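Local coordinates for fructuronate-tagaturonate epimerase UxaE from Cohnella laeviribosi in complex with 1 glycerol (Cohnella laeviribosi, PDB 6IL9), which catalyses the interconversion of fructuronate and tagaturonate by epimerisation, on a TIM barrel that carries a zinc ion, at residues R239-L242 with V243-A247; P278-P281 with G282-F285. One frame throughout, in Å; residues are numbered along the deposited sequence.

Interaction 1: R239-L242 with V243-A247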
loop_
_atom_site.group_PDB
_atom_site.type_symbol
_atom_site.label_atom_id
_atom_site.label_comp_id
_atom_site.label_asym_id
_atom_site.label_seq_id
_atom_site.Cartn_x
_atom_site.Cartn_y
_atom_site.Cartn_z
ATOM N N ARG A 239 11.125 -4.204 -30.467
ATOM C CA ARG A 239 11.456 -4.567 -29.100
ATOM C C ARG A 239 10.268 -4.315 -28.177
ATOM O O ARG A 239 9.931 -5.166 -27.348
ATOM C CB ARG A 239 12.692 -3.800 -28.638
ATOM C CG ARG A 239 13.297 -4.365 -27.379
ATOM C CD ARG A 239 14.475 -3.524 -26.904
ATOM N NE ARG A 239 15.605 -3.572 -27.831
ATOM C CZ ARG A 239 16.522 -4.535 -27.845
ATOM N NH1 ARG A 239 16.442 -5.546 -26.991
ATOM N NH2 ARG A 239 17.520 -4.485 -28.719
ATOM N N ASP A 240 9.610 -3.161 -28.320
ATOM C CA ASP A 240 8.459 -2.844 -27.474
ATOM C C ASP A 240 7.362 -3.899 -27.597
ATOM O O ASP A 240 6.781 -4.318 -26.590
ATOM C CB ASP A 240 7.893 -1.472 -27.832
ATOM C CG ASP A 240 8.656 -0.333 -27.184
ATOM O OD1 ASP A 240 9.421 -0.587 -26.230
ATOM O OD2 ASP A 240 8.472 0.816 -27.635
ATOM N N VAL A 241 7.054 -4.324 -28.824
ATOM C CA VAL A 241 6.030 -5.352 -29.014
ATOM C C VAL A 241 6.437 -6.645 -28.313
ATOM O O VAL A 241 5.640 -7.270 -27.604
ATOM C CB VAL A 241 5.759 -5.567 -30.516
ATOM C CG1 VAL A 241 4.797 -6.748 -30.740
ATOM C CG2 VAL A 241 5.197 -4.301 -31.144
ATOM N N LEU A 242 7.698 -7.062 -28.478
ATOM C CA LEU A 242 8.136 -8.313 -27.866
ATOM C C LEU A 242 8.105 -8.243 -26.343
ATOM O O LEU A 242 7.744 -9.221 -25.679
ATOM C CB LEU A 242 9.543 -8.663 -28.343
ATOM C CG LEU A 242 9.649 -9.019 -29.820
ATOM C CD1 LEU A 242 11.101 -9.310 -30.186
ATOM C CD2 LEU A 242 8.773 -10.222 -30.133
ATOM N N VAL A 243 8.491 -7.100 -25.770
ATOM C CA VAL A 243 8.586 -7.002 -24.318
ATOM C C VAL A 243 7.199 -6.960 -23.685
ATOM O O VAL A 243 6.970 -7.560 -22.627
ATOM C CB VAL A 243 9.428 -5.772 -23.918
ATOM C CG1 VAL A 243 9.409 -5.588 -22.405
ATOM C CG2 VAL A 243 10.867 -5.927 -24.414
ATOM N N TYR A 244 6.255 -6.256 -24.315
ATOM C CA TYR A 244 5.027 -5.851 -23.649
ATOM C C TYR A 244 3.742 -6.469 -24.192
ATOM O O TYR A 244 2.722 -6.389 -23.500
ATOM C CB TYR A 244 4.886 -4.316 -23.690
ATOM C CG TYR A 244 5.946 -3.607 -22.875
ATOM C CD1 TYR A 244 5.865 -3.558 -21.487
ATOM C CD2 TYR A 244 7.042 -3.018 -23.489
ATOM C CE1 TYR A 244 6.843 -2.932 -20.735
ATOM C CE2 TYR A 244 8.029 -2.386 -22.742
ATOM C CZ TYR A 244 7.918 -2.347 -21.367
ATOM O OH TYR A 244 8.888 -1.729 -20.615
ATOM N N ARG A 245 3.742 -7.075 -25.388
ATOM C CA ARG A 245 2.471 -7.477 -25.999
ATOM C C ARG A 245 1.710 -8.460 -25.119
ATOM O O ARG A 245 0.498 -8.315 -24.917
ATOM C CB ARG A 245 2.685 -8.087 -27.387
ATOM C CG ARG A 245 1.390 -8.601 -27.998
ATOM C CD ARG A 245 1.562 -9.157 -29.401
ATOM N NE ARG A 245 0.532 -10.156 -29.704
ATOM C CZ ARG A 245 -0.723 -9.875 -30.053
ATOM N NH1 ARG A 245 -1.143 -8.616 -30.156
ATOM N NH2 ARG A 245 -1.571 -10.866 -30.297
ATOM N N GLU A 246 2.399 -9.482 -24.599
ATOM C CA GLU A 246 1.707 -10.468 -23.777
ATOM C C GLU A 246 1.149 -9.828 -22.510
ATOM O O GLU A 246 0.058 -10.186 -22.052
ATOM C CB GLU A 246 2.649 -11.625 -23.441
ATOM C CG GLU A 246 1.998 -12.728 -22.629
ATOM C CD GLU A 246 2.956 -13.869 -22.320
ATOM O OE1 GLU A 246 3.968 -14.014 -23.047
ATOM O OE2 GLU A 246 2.692 -14.622 -21.355
ATOM N N ALA A 247 1.880 -8.867 -21.940
ATOM C CA ALA A 247 1.377 -8.166 -20.765
ATOM C C ALA A 247 0.157 -7.318 -21.108
ATOM O O ALA A 247 -0.794 -7.251 -20.325
ATOM C CB ALA A 247 2.481 -7.304 -20.153
HETATM O O HOH W 1 5.042 -10.376 -25.473
#

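Interaction 2: P278-P281 with G282-F285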
loop_
_atom_site.group_PDB
_atom_site.type_symbol
_atom_site.label_atom_id
_atom_site.label_comp_id
_atom_site.label_asym_id
_atom_site.label_seq_id
_atom_site.Cartn_x
_atom_site.Cartn_y
_atom_site.Cartn_z
ATOM N N PRO A 278 13.908 -1.110 -16.841
ATOM C CA PRO A 278 13.093 0.089 -16.605
ATOM C C PRO A 278 12.103 0.317 -17.736
ATOM O O PRO A 278 12.335 -0.064 -18.885
ATOM C CB PRO A 278 14.132 1.217 -16.540
ATOM C CG PRO A 278 15.304 0.696 -17.333
ATOM C CD PRO A 278 15.329 -0.783 -17.056
ATOM N N THR A 279 10.976 0.946 -17.400
ATOM C CA THR A 279 9.970 1.246 -18.410
ATOM C C THR A 279 10.375 2.516 -19.145
ATOM O O THR A 279 10.294 3.616 -18.583
ATOM C CB THR A 279 8.587 1.417 -17.788
ATOM O OG1 THR A 279 8.318 0.347 -16.869
ATOM C CG2 THR A 279 7.525 1.432 -18.874
ATOM N N ALA A 280 10.788 2.376 -20.401
ATOM C CA ALA A 280 11.078 3.544 -21.215
ATOM C C ALA A 280 9.803 4.356 -21.422
ATOM O O ALA A 280 8.721 3.778 -21.595
ATOM C CB ALA A 280 11.655 3.130 -22.571
ATOM N N PRO A 281 9.882 5.690 -21.402
ATOM C CA PRO A 281 8.674 6.485 -21.698
ATOM C C PRO A 281 8.017 6.120 -23.026
ATOM O O PRO A 281 6.779 6.079 -23.116
ATOM C CB PRO A 281 9.204 7.928 -21.676
ATOM C CG PRO A 281 10.330 7.887 -20.678
ATOM C CD PRO A 281 10.995 6.529 -20.911
ATOM N N GLY A 282 8.805 5.809 -24.058
ATOM C CA GLY A 282 8.206 5.405 -25.322
ATOM C C GLY A 282 7.449 4.088 -25.229
ATOM O O GLY A 282 6.410 3.909 -25.876
ATOM N N SER A 283 7.964 3.142 -24.440
ATOM C CA SER A 283 7.241 1.890 -24.224
ATOM C C SER A 283 5.958 2.141 -23.446
ATOM O O SER A 283 4.911 1.555 -23.744
ATOM C CB SER A 283 8.127 0.897 -23.480
ATOM O OG SER A 283 9.388 0.783 -24.107
ATOM N N HIS A 284 6.038 3.011 -22.441
ATOM C CA HIS A 284 4.859 3.425 -21.680
ATOM C C HIS A 284 3.774 3.968 -22.607
ATOM O O HIS A 284 2.598 3.592 -22.499
ATOM C CB HIS A 284 5.318 4.464 -20.649
ATOM C CG HIS A 284 4.219 5.105 -19.857
ATOM N ND1 HIS A 284 4.452 6.195 -19.046
ATOM C CD2 HIS A 284 2.902 4.819 -19.735
ATOM C CE1 HIS A 284 3.326 6.552 -18.455
ATOM N NE2 HIS A 284 2.367 5.739 -18.861
ATOM N N PHE A 285 4.155 4.844 -23.540
ATOM C CA PHE A 285 3.194 5.365 -24.507
ATOM C C PHE A 285 2.515 4.238 -25.279
ATOM O O PHE A 285 1.294 4.248 -25.470
ATOM C CB PHE A 285 3.883 6.324 -25.480
ATOM C CG PHE A 285 2.948 6.915 -26.496
ATOM C CD1 PHE A 285 2.181 8.036 -26.188
ATOM C CD2 PHE A 285 2.811 6.347 -27.755
ATOM C CE1 PHE A 285 1.313 8.579 -27.115
ATOM C CE2 PHE A 285 1.943 6.878 -28.676
ATOM C CZ PHE A 285 1.185 8.002 -28.360
HETATM O O HOH W 2 10.956 -0.245 -21.877
#

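Interaction 1: R239-L242 with V243-A247
Tyr244 reaches back over the turn before it and meets Asp240. Its CB sits 3.5 Å from Asp240 O, and with CG anti to its own carbonyl carbon (chi1 -66°) the ring swings back along the helix, bringing CD2 to 3.4 Å from the same oxygen, which lies at the ring edge near its plane. Farther out, CE2 comes to 4.2 Å from Asp240 OD1, the carboxylate and ring planes being 63° apart; OD1 itself is hydrogen-bonded to Ser283 OG, near the start of helix 281-293. At the tip, OH ends beside CG2 of Thr279. CG1 of Val243 lies over one face of the ring, toward its rim, and the side chain also packs against Ile187, Ser283 and Val287. Asp240 O accepts the Tyr244 N-H as well, at 3.0 Å from N.

This is the i to i+4 ladder of helix 234-259, repeated from Arg239 O to Val243 N and from Val241 O to Arg245 N. The next rung is broken: the helix kinks, and a water takes over, donating to Leu242 O and accepting from Glu246 N, each 2.9 Å from its oxygen. On the remaining faces, the Arg239 side chain crosses that of Val243, CG lying 4.1 Å from CG2, while the guanidinium group goes off to Ala194 O. Val241 and Arg245 run side by side, CG1 of the valine 4.2 Å from CB of the arginine.

Interaction 2: P278-P281 with G282-F285
Pro281 CB lies 3.2 Å from Gly282 N where helix 281-293 begins, with Ala280 as N-cap just before the proline.

Ser283 comes next, its CB 3.5 Å from Ala280 O. Its OG, anti to the carbonyl carbon (chi1 -50°), is turned back toward the N-cap residue and lies 3.6 Å from Ala280 CB. A water is held between the two residues: it donates to Ser283 OG at 2.9 Å and accepts from Ala280 N. The same hydroxyl is hydrogen-bonded to Asp240.

His284 makes the first rung of the helix, its N bonding to Ala280 O at 2.9 Å, a nearly straight bond of 169°. The Thr279 side chain crosses that of His284, CG2 lying 4.1 Å from His284 CB. The imidazole itself leads away from the turn, NE2 hydrogen-bonded to Tyr338 OH and ND1 to His329 ND1.

Phe285 N closes the second rung on Pro281 O, also at 2.9 Å, and its ring leads away from the turn and packs against Phe223, Ile230 and Phe232. Proline at the first position after the N-cap suits a helix start, since the amide nitrogens there have no earlier turn to bond. Here that start leads into the helix following barrel strand 267-271, a beta-alpha unit of the TIM barrel.

Interaction 1 comes first along the chain, in helix 234-259, and interaction 2 follows beyond barrel strand 267-271, at the start of helix 281-293. Their centres are about 11 Å apart, and they touch directly: Asp240 OD1 is 2.5 Å from Ser283 OG in a probable hydrogen bond, while Tyr244 CE2 lies 3.4 Å from Ser283 CB and Tyr244 OH 3.9 Å from Thr279 CG2. The two helices flanking strand 267-271 in sequence are thus joined by one polar link and a tyrosine. Both contacts lie to the same side of the chain's centre. The zinc ion, held by His161, Asp273 and His343, is about 11 Å from the Thr279 side chain, so the joint lies beyond the metal's first shell.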